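Exo-beta-1,4-mannosidase (Rhizomucor miehei, PDB 4LYP) probably hydrolyses terminal beta-linked mannose units from the non-reducing ends of mannan-derived oligosaccharides, as a glycoside hydrolase family 5 beta-mannosidase, and has transglycosylation activity. Local coordinates at residues M66-D71 against M407-D412; F253-A258 against H282-Y287; N373-L378 against K434-N439. All blocks are in the same frame, centred on the assembly; numbering follows the deposited sequence.

Interaction 1: residues M66-D71 against M407-D412; sequences MNLGAD and MVWLGD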
loop_
_atom_site.group_PDB
_atom_site.type_symbol
_atom_site.label_atom_id
_atom_site.label_comp_id
_atom_site.label_asym_id
_atom_site.label_seq_id
_atom_site.Cartn_x
_atom_site.Cartn_y
_atom_site.Cartn_z
ATOM N N MET A 66 10.449 -4.351 3.501
ATOM C CA MET A 66 10.861 -5.558 4.199
ATOM C C MET A 66 12.001 -6.232 3.448
ATOM O O MET A 66 13.021 -6.640 4.034
ATOM C CB MET A 66 9.651 -6.457 4.353
ATOM C CG MET A 66 9.998 -7.925 4.689
ATOM S SD MET A 66 8.540 -8.938 5.044
ATOM C CE MET A 66 7.778 -8.963 3.424
ATOM N N ASN A 67 11.884 -6.366 2.109
ATOM C CA ASN A 67 12.928 -7.025 1.338
ATOM C C ASN A 67 14.213 -6.242 1.271
ATOM O O ASN A 67 15.298 -6.829 1.292
ATOM C CB ASN A 67 12.468 -7.356 -0.070
ATOM C CG ASN A 67 11.680 -8.659 -0.129
ATOM O OD1 ASN A 67 12.339 -9.752 -0.215
ATOM N ND2 ASN A 67 10.425 -8.604 -0.046
ATOM N N LEU A 68 14.154 -4.913 1.252
ATOM C CA LEU A 68 15.390 -4.108 1.285
ATOM C C LEU A 68 16.028 -4.108 2.682
ATOM O O LEU A 68 17.267 -4.010 2.789
ATOM C CB LEU A 68 15.139 -2.669 0.828
ATOM C CG LEU A 68 14.943 -2.498 -0.673
ATOM C CD1 LEU A 68 14.624 -1.065 -0.951
ATOM C CD2 LEU A 68 16.140 -2.950 -1.469
ATOM N N GLY A 69 15.241 -4.254 3.761
ATOM C CA GLY A 69 15.799 -4.308 5.097
ATOM C C GLY A 69 16.446 -5.640 5.430
ATOM O O GLY A 69 17.151 -5.728 6.432
ATOM N N ALA A 70 16.201 -6.655 4.608
ATOM C CA ALA A 70 16.795 -7.981 4.874
ATOM C C ALA A 70 18.333 -7.928 4.728
ATOM O O ALA A 70 18.837 -7.053 4.063
ATOM C CB ALA A 70 16.187 -8.941 3.860
ATOM N N ASP A 71 19.005 -8.898 5.334
ATOM C CA ASP A 71 20.491 -8.914 5.192
ATOM C C ASP A 71 20.858 -9.241 3.754
ATOM O O ASP A 71 19.988 -9.632 2.871
ATOM C CB ASP A 71 21.157 -9.885 6.144
ATOM C CG ASP A 71 20.680 -11.327 5.992
ATOM O OD1 ASP A 71 20.224 -11.791 4.901
ATOM O OD2 ASP A 71 20.912 -12.054 7.010
ATOM N N MET A 407 15.532 -9.552 -8.616
ATOM C CA MET A 407 14.714 -8.363 -8.267
ATOM C C MET A 407 15.413 -7.085 -8.696
ATOM O O MET A 407 16.590 -6.877 -8.358
ATOM C CB MET A 407 14.512 -8.336 -6.749
ATOM C CG MET A 407 13.788 -9.545 -6.228
ATOM S SD MET A 407 12.018 -9.585 -6.587
ATOM C CE MET A 407 11.907 -10.694 -7.994
ATOM N N VAL A 408 14.669 -6.221 -9.364
ATOM C CA VAL A 408 15.059 -4.805 -9.555
ATOM C C VAL A 408 14.168 -4.054 -8.598
ATOM O O VAL A 408 13.025 -3.701 -8.902
ATOM C CB VAL A 408 14.879 -4.328 -11.018
ATOM C CG1 VAL A 408 15.286 -2.841 -11.135
ATOM C CG2 VAL A 408 15.721 -5.162 -11.960
ATOM N N TRP A 409 14.674 -3.843 -7.366
ATOM C CA TRP A 409 13.819 -3.258 -6.314
ATOM C C TRP A 409 13.636 -1.802 -6.618
ATOM O O TRP A 409 14.589 -1.055 -6.893
ATOM C CB TRP A 409 14.453 -3.419 -4.932
ATOM C CG TRP A 409 14.433 -4.860 -4.441
ATOM C CD1 TRP A 409 15.505 -5.622 -4.091
ATOM C CD2 TRP A 409 13.257 -5.671 -4.172
ATOM N NE1 TRP A 409 15.116 -6.853 -3.617
ATOM C CE2 TRP A 409 13.714 -6.927 -3.686
ATOM C CE3 TRP A 409 11.877 -5.482 -4.323
ATOM C CZ2 TRP A 409 12.842 -7.967 -3.348
ATOM C CZ3 TRP A 409 11.039 -6.512 -3.979
ATOM C CH2 TRP A 409 11.500 -7.724 -3.486
ATOM N N LEU A 410 12.386 -1.353 -6.528
ATOM C CA LEU A 410 11.981 0.069 -6.673
ATOM C C LEU A 410 10.481 0.064 -6.351
ATOM O O LEU A 410 9.981 -0.884 -5.742
ATOM C CB LEU A 410 12.392 0.690 -8.025
ATOM C CG LEU A 410 12.357 -0.192 -9.240
ATOM C CD1 LEU A 410 10.951 -0.717 -9.586
ATOM C CD2 LEU A 410 12.968 0.573 -10.396
ATOM N N GLY A 411 9.743 1.121 -6.730
ATOM C CA GLY A 411 8.353 1.232 -6.279
ATOM C C GLY A 411 7.347 0.384 -7.084
ATOM O O GLY A 411 6.177 0.351 -6.677
ATOM N N ASP A 412 7.772 -0.212 -8.189
ATOM C CA ASP A 412 6.909 -1.004 -9.046
ATOM C C ASP A 412 7.084 -2.474 -8.748
ATOM O O ASP A 412 8.209 -2.994 -8.907
ATOM C CB ASP A 412 7.222 -0.710 -10.517
ATOM C CG ASP A 412 7.148 0.794 -10.744
ATOM O OD1 ASP A 412 6.044 1.350 -10.748
ATOM O OD2 ASP A 412 8.234 1.431 -10.886
#

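Interaction 2: residues F253-A258 against H282-Y287; sequences FIKKGA and HKNIDY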
loop_
_atom_site.group_PDB
_atom_site.type_symbol
_atom_site.label_atom_id
_atom_site.label_comp_id
_atom_site.label_asym_id
_atom_site.label_seq_id
_atom_site.Cartn_x
_atom_site.Cartn_y
_atom_site.Cartn_z
ATOM N N PHE A 253 -11.099 -10.668 13.783
ATOM C CA PHE A 253 -9.954 -11.501 14.138
ATOM C C PHE A 253 -8.725 -10.617 14.367
ATOM O O PHE A 253 -7.999 -10.752 15.343
ATOM C CB PHE A 253 -9.658 -12.527 13.026
ATOM C CG PHE A 253 -8.478 -13.380 13.283
ATOM C CD1 PHE A 253 -8.600 -14.546 14.032
ATOM C CD2 PHE A 253 -7.210 -13.009 12.828
ATOM C CE1 PHE A 253 -7.456 -15.343 14.278
ATOM C CE2 PHE A 253 -6.122 -13.772 13.110
ATOM C CZ PHE A 253 -6.233 -14.938 13.818
ATOM N N ILE A 254 -8.474 -9.680 13.423
ATOM C CA ILE A 254 -7.304 -8.822 13.506
ATOM C C ILE A 254 -7.387 -7.918 14.762
ATOM O O ILE A 254 -6.401 -7.796 15.475
ATOM C CB ILE A 254 -7.164 -7.944 12.225
ATOM C CG1 ILE A 254 -6.811 -8.840 11.069
ATOM C CG2 ILE A 254 -6.155 -6.832 12.385
ATOM C CD1 ILE A 254 -6.885 -8.136 9.731
ATOM N N LYS A 255 -8.572 -7.347 15.010
ATOM C CA LYS A 255 -8.738 -6.463 16.155
ATOM C C LYS A 255 -8.537 -7.212 17.469
ATOM O O LYS A 255 -7.848 -6.741 18.383
ATOM C CB LYS A 255 -10.142 -5.848 16.113
ATOM C CG LYS A 255 -10.375 -4.887 17.268
ATOM C CD LYS A 255 -9.627 -3.595 17.309
ATOM C CE LYS A 255 -10.038 -2.683 16.204
ATOM N NZ LYS A 255 -9.417 -1.259 16.322
ATOM N N LYS A 256 -9.113 -8.415 17.586
ATOM C CA LYS A 256 -8.924 -9.192 18.817
ATOM C C LYS A 256 -7.419 -9.598 18.973
ATOM O O LYS A 256 -6.907 -9.664 20.077
ATOM C CB LYS A 256 -9.808 -10.438 18.771
ATOM C CG LYS A 256 -11.321 -10.109 19.006
ATOM C CD LYS A 256 -12.145 -11.376 19.097
ATOM C CE LYS A 256 -13.589 -11.198 19.633
ATOM N NZ LYS A 256 -14.467 -10.309 18.857
ATOM N N GLY A 257 -6.732 -9.780 17.822
ATOM C CA GLY A 257 -5.314 -10.123 17.902
ATOM C C GLY A 257 -4.429 -8.966 18.371
ATOM O O GLY A 257 -3.390 -9.207 18.947
ATOM N N ALA A 258 -4.825 -7.726 18.049
ATOM C CA ALA A 258 -4.036 -6.536 18.417
ATOM C C ALA A 258 -5.012 -5.429 18.814
ATOM O O ALA A 258 -5.270 -4.494 18.046
ATOM C CB ALA A 258 -3.128 -6.074 17.231
ATOM N N HIS A 282 -18.332 -1.814 9.221
ATOM C CA HIS A 282 -18.091 -2.865 10.184
ATOM C C HIS A 282 -17.508 -2.256 11.422
ATOM O O HIS A 282 -16.668 -1.324 11.300
ATOM C CB HIS A 282 -17.118 -3.947 9.655
ATOM C CG HIS A 282 -17.641 -4.623 8.402
ATOM N ND1 HIS A 282 -18.598 -5.566 8.424
ATOM C CD2 HIS A 282 -17.380 -4.369 7.092
ATOM C CE1 HIS A 282 -18.939 -5.900 7.181
ATOM N NE2 HIS A 282 -18.181 -5.143 6.335
ATOM N N LYS A 283 -17.832 -2.791 12.594
ATOM C CA LYS A 283 -17.336 -2.222 13.819
ATOM C C LYS A 283 -15.784 -2.189 13.827
ATOM O O LYS A 283 -15.160 -1.278 14.435
ATOM C CB LYS A 283 -17.827 -3.076 15.030
ATOM C CG LYS A 283 -17.311 -2.589 16.398
ATOM C CD LYS A 283 -18.017 -3.306 17.503
ATOM C CE LYS A 283 -17.765 -2.675 18.890
ATOM N NZ LYS A 283 -17.683 -1.188 18.938
ATOM N N ASN A 284 -15.152 -3.241 13.294
ATOM C CA ASN A 284 -13.701 -3.377 13.423
ATOM C C ASN A 284 -12.981 -2.949 12.158
ATOM O O ASN A 284 -11.819 -3.321 11.967
ATOM C CB ASN A 284 -13.318 -4.775 13.875
ATOM C CG ASN A 284 -13.843 -5.015 15.245
ATOM O OD1 ASN A 284 -13.621 -4.192 16.118
ATOM N ND2 ASN A 284 -14.582 -6.132 15.451
ATOM N N ILE A 285 -13.629 -2.144 11.312
ATOM C CA ILE A 285 -12.931 -1.377 10.284
ATOM C C ILE A 285 -12.944 0.057 10.739
ATOM O O ILE A 285 -13.997 0.705 10.744
ATOM C CB ILE A 285 -13.549 -1.581 8.880
ATOM C CG1 ILE A 285 -13.435 -3.038 8.411
ATOM C CG2 ILE A 285 -12.910 -0.589 7.876
ATOM C CD1 ILE A 285 -12.038 -3.527 8.081
ATOM N N ASP A 286 -11.797 0.593 11.156
ATOM C CA ASP A 286 -11.783 1.889 11.805
ATOM C C ASP A 286 -11.769 3.058 10.884
ATOM O O ASP A 286 -12.199 4.155 11.234
ATOM C CB ASP A 286 -10.536 1.956 12.733
ATOM C CG ASP A 286 -10.660 1.015 13.887
ATOM O OD1 ASP A 286 -11.564 1.222 14.736
ATOM O OD2 ASP A 286 -9.850 0.059 13.966
ATOM N N TYR A 287 -11.221 2.884 9.666
ATOM C CA TYR A 287 -11.142 3.965 8.729
ATOM C C TYR A 287 -11.272 3.432 7.330
ATOM O O TYR A 287 -11.287 2.197 7.167
ATOM C CB TYR A 287 -9.894 4.883 8.883
ATOM C CG TYR A 287 -8.604 4.171 8.525
ATOM C CD1 TYR A 287 -7.896 3.405 9.450
ATOM C CD2 TYR A 287 -8.045 4.346 7.243
ATOM C CE1 TYR A 287 -6.642 2.820 9.139
ATOM C CE2 TYR A 287 -6.808 3.788 6.896
ATOM C CZ TYR A 287 -6.139 3.031 7.843
ATOM O OH TYR A 287 -4.907 2.454 7.545
#

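Interaction 3: residues N373-L378 against K434-N439; sequences NQIVSL and KDYNAN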
loop_
_atom_site.group_PDB
_atom_site.type_symbol
_atom_site.label_atom_id
_atom_site.label_comp_id
_atom_site.label_asym_id
_atom_site.label_seq_id
_atom_site.Cartn_x
_atom_site.Cartn_y
_atom_site.Cartn_z
ATOM N N ASN A 373 -3.311 19.553 -3.662
ATOM C CA ASN A 373 -3.940 20.767 -3.253
ATOM C C ASN A 373 -5.421 20.559 -2.880
ATOM O O ASN A 373 -5.925 21.170 -1.922
ATOM C CB ASN A 373 -3.856 21.804 -4.351
ATOM C CG ASN A 373 -2.450 22.383 -4.499
ATOM O OD1 ASN A 373 -1.628 22.280 -3.549
ATOM N ND2 ASN A 373 -2.197 22.987 -5.612
ATOM N N GLN A 374 -6.098 19.642 -3.557
ATOM C CA GLN A 374 -7.469 19.325 -3.203
ATOM C C GLN A 374 -7.507 18.641 -1.836
ATOM O O GLN A 374 -8.419 18.908 -1.022
ATOM C CB GLN A 374 -8.116 18.478 -4.310
ATOM C CG GLN A 374 -9.588 18.274 -4.032
ATOM C CD GLN A 374 -10.247 17.487 -5.151
ATOM O OE1 GLN A 374 -9.588 17.102 -6.129
ATOM N NE2 GLN A 374 -11.549 17.208 -5.044
ATOM N N ILE A 375 -6.599 17.681 -1.602
ATOM C CA ILE A 375 -6.566 17.013 -0.332
ATOM C C ILE A 375 -6.309 18.000 0.817
ATOM O O ILE A 375 -6.943 17.919 1.878
ATOM C CB ILE A 375 -5.548 15.871 -0.312
ATOM C CG1 ILE A 375 -6.003 14.744 -1.244
ATOM C CG2 ILE A 375 -5.378 15.328 1.121
ATOM C CD1 ILE A 375 -4.895 13.763 -1.583
ATOM N N VAL A 376 -5.409 18.958 0.613
ATOM C CA VAL A 376 -5.146 19.933 1.671
ATOM C C VAL A 376 -6.457 20.696 1.966
ATOM O O VAL A 376 -6.746 20.940 3.157
ATOM C CB VAL A 376 -3.984 20.924 1.216
ATOM C CG1 VAL A 376 -3.905 22.110 2.150
ATOM C CG2 VAL A 376 -2.668 20.116 1.244
ATOM N N SER A 377 -7.189 21.101 0.942
ATOM C CA SER A 377 -8.410 21.854 1.150
ATOM C C SER A 377 -9.452 20.980 1.851
ATOM O O SER A 377 -10.110 21.379 2.864
ATOM C CB SER A 377 -8.912 22.360 -0.226
ATOM O OG SER A 377 -10.076 23.105 0.009
ATOM N N LEU A 378 -9.631 19.701 1.429
ATOM C CA LEU A 378 -10.573 18.789 2.087
ATOM C C LEU A 378 -10.161 18.502 3.552
ATOM O O LEU A 378 -11.011 18.412 4.458
ATOM C CB LEU A 378 -10.738 17.464 1.358
ATOM C CG LEU A 378 -11.417 17.609 -0.040
ATOM C CD1 LEU A 378 -11.138 16.360 -0.844
ATOM C CD2 LEU A 378 -12.913 17.746 0.210
ATOM N N LYS A 434 7.175 17.119 -1.089
ATOM C CA LYS A 434 7.680 17.812 0.103
ATOM C C LYS A 434 6.781 19.000 0.431
ATOM O O LYS A 434 6.429 19.180 1.627
ATOM C CB LYS A 434 9.133 18.214 -0.150
ATOM C CG LYS A 434 9.762 18.930 1.042
ATOM C CD LYS A 434 11.197 19.359 0.728
ATOM C CE LYS A 434 11.842 20.095 1.958
ATOM N NZ LYS A 434 13.241 20.402 1.567
ATOM N N ASP A 435 6.400 19.765 -0.568
ATOM C CA ASP A 435 5.571 20.913 -0.312
ATOM C C ASP A 435 4.184 20.536 0.155
ATOM O O ASP A 435 3.625 21.142 1.072
ATOM C CB ASP A 435 5.544 21.785 -1.584
ATOM C CG ASP A 435 6.993 22.555 -1.825
ATOM O OD1 ASP A 435 7.875 22.509 -0.921
ATOM O OD2 ASP A 435 7.179 23.102 -2.875
ATOM N N TYR A 436 3.613 19.448 -0.403
ATOM C CA TYR A 436 2.366 18.925 0.071
ATOM C C TYR A 436 2.401 18.510 1.539
ATOM O O TYR A 436 1.542 18.844 2.342
ATOM C CB TYR A 436 1.922 17.716 -0.783
ATOM C CG TYR A 436 0.847 16.851 -0.107
ATOM C CD1 TYR A 436 -0.442 17.320 0.080
ATOM C CD2 TYR A 436 1.142 15.546 0.216
ATOM C CE1 TYR A 436 -1.413 16.487 0.555
ATOM C CE2 TYR A 436 0.181 14.714 0.719
ATOM C CZ TYR A 436 -1.132 15.184 0.831
ATOM O OH TYR A 436 -2.146 14.338 1.291
ATOM N N ASN A 437 3.461 17.767 1.885
ATOM C CA ASN A 437 3.581 17.310 3.256
ATOM C C ASN A 437 3.691 18.505 4.194
ATOM O O ASN A 437 3.097 18.482 5.288
ATOM C CB ASN A 437 4.743 16.337 3.381
ATOM C CG ASN A 437 4.468 15.009 2.704
ATOM O OD1 ASN A 437 3.340 14.564 2.604
ATOM N ND2 ASN A 437 5.544 14.340 2.262
ATOM N N ALA A 438 4.460 19.535 3.795
ATOM C CA ALA A 438 4.521 20.771 4.616
ATOM C C ALA A 438 3.123 21.396 4.730
ATOM O O ALA A 438 2.740 21.823 5.853
ATOM C CB ALA A 438 5.532 21.710 4.016
ATOM N N ASN A 439 2.370 21.453 3.645
ATOM C CA ASN A 439 1.058 22.037 3.688
ATOM C C ASN A 439 0.096 21.235 4.582
ATOM O O ASN A 439 -0.699 21.810 5.347
ATOM C CB ASN A 439 0.473 22.131 2.283
ATOM C CG ASN A 439 1.150 23.143 1.412
ATOM O OD1 ASN A 439 1.847 24.065 1.910
ATOM N ND2 ASN A 439 1.021 22.945 0.076
HETATM O O HOH W 1 0.001 20.769 -1.658
#

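Interaction 1: residues M66-D71 against M407-D412
Trp-409 meets Asn-67 and Leu-68 where two connections of the TIM barrel pack together: the short helix 65-69, which follows strand 53-61, and the long loop between strands 386-394 and 423-424. A chi1 of -71° sets Trp-409 CG opposite the carbonyl carbon, the rotation at which the indole meets the helix. Followed from its root, the tryptophan first touches Leu-68, whose methyl CD2 sits 3.9 Å from Trp-409 CB. The same methyl is slightly nearer to the pyrrole part of the ring, with Leu-68 CD2 3.8 Å from Trp-409 CD1, and approaches obliquely as the side chains run past each other in opposite directions. Farther out, Asn-67 CB sits over one face of the six-membered ring, offset toward the rim, 3.4 Å from Trp-409 CZ2. At the far rim, Trp-409 CH2 lies 3.5 Å from Asn-67 CG, and the amide plane is tilted by only 25° from the indole. The Trp-409 carbonyl oxygen accepts a hydrogen bond from Arg-80 NH2. The same loop carries Glu-416, which lines a pocket occupied by guanidine. On the opposite ring face, offset toward the rim, Met-407 CB stands 3.4 Å above the indole plane.

Interaction 2: residues F253-A258 against H282-Y287
Lys-255, in the last turn of helix 244-257, faces Asn-284 in a type I beta turn running from His-282 to Ile-285, and their CA atoms are 6.5 Å apart. In the TIM barrel this turn belongs to the connection leading into strand 288-292, so the contact ties one outer helix to the approach of a later barrel strand. The turn is closed by the hydrogen bond from Ile-285 N to His-282 O, and Asn-284 within it points its side chain toward the helix. Its carboxamide lies across the first half of the lysine chain: Asn-284 OD1 is 3.5 Å from Lys-255 CG, a van der Waals contact. The other end of that amide has a separate partner, for Asn-284 ND2 hydrogen-bonds to Thr-252 OG1, one helical turn before Lys-255.

The lysine chain bends about its CB-CG and CG-CD bonds (chi2 69°, chi3 67°), and this curl carries the ammonium group past the asparagine to Asp-286. There Lys-255 NZ forms a salt bridge with Asp-286 OD2 at 2.7 Å. The carboxylate receives it on the syn side, with the nitrogen 16° out of the carboxylate plane. One oxygen does the work, since Asp-286 OD1 is 3.6 Å from Lys-255 NZ. Strand 262-264 and the residue just before it engage both ends of the bridge: Lys-255 NZ also donates to His-261 O, and Asp-286 OD2 takes a second hydrogen bond, from Val-263 N.

Interaction 3: residues N373-L378 against K434-N439
A water molecule joins the side chains of Asn-373 and Asn-439 across the groove between two helices. It donates to Asn-373 OD1 at 2.9 Å and accepts from Asn-439 ND2 at 3.0 Å, so the two carboxamides are linked without touching each other. The water also lies at the edge of the Tyr-436 ring, in its plane, where the polar bridge borders the apolar part of the contact.

Val-376 and, deeper, Ile-375 meet the ring at its edge, near its plane. Val-376 CG2 is 3.8 Å from Tyr-436 CD1, and the two side chains pass each other in opposite directions. This methyl serves both neighbours on the facing helix, since Val-376 CG2 is also 3.9 Å from Asn-439 CB. The segments that carry these residues run almost exactly parallel, their axes 5° apart and 10.1 Å from each other. Such parallel neighbours belong to the outer helical layer of a TIM barrel: helices 362-380 and 429-448 follow successive barrel strands, 333-338 and 386-394.

Tyr-436 holds its ring between the two helices because chi1 (163°) sets CG opposite the backbone N, and the phenol points toward the sheet. Its hydroxyl is hydrogen-bonded to Ser-387 OG, on strand 386-394, while Phe-372 stacks on the tyrosine ring. Beside the hydroxyl, as the two side chains cross at a slant, lies the branch methyl Ile-375 CG2, 3.4 Å from Tyr-436 OH.

Overall arrangement
The three contacts illustrate how chemistry varies with place in a single barrel. Interaction 1 is buried and rests on van der Waals packing of an indole against a leucine methyl and an asparagine side chain, joining a short helix to a distant loop. Interaction 2, at the surface, links parts of the chain close in sequence through a charged pair. Interaction 3 is intermediate, with a water bridge at its outer side and hydrocarbon packing deeper in; it alone pairs two helices. None shares a secondary-structure element with another. Interactions 1 and 2 lie on opposite sides of the chain's centre, interaction 2 nested in sequence within interaction 1, whereas the segments of interactions 1 and 3 alternate.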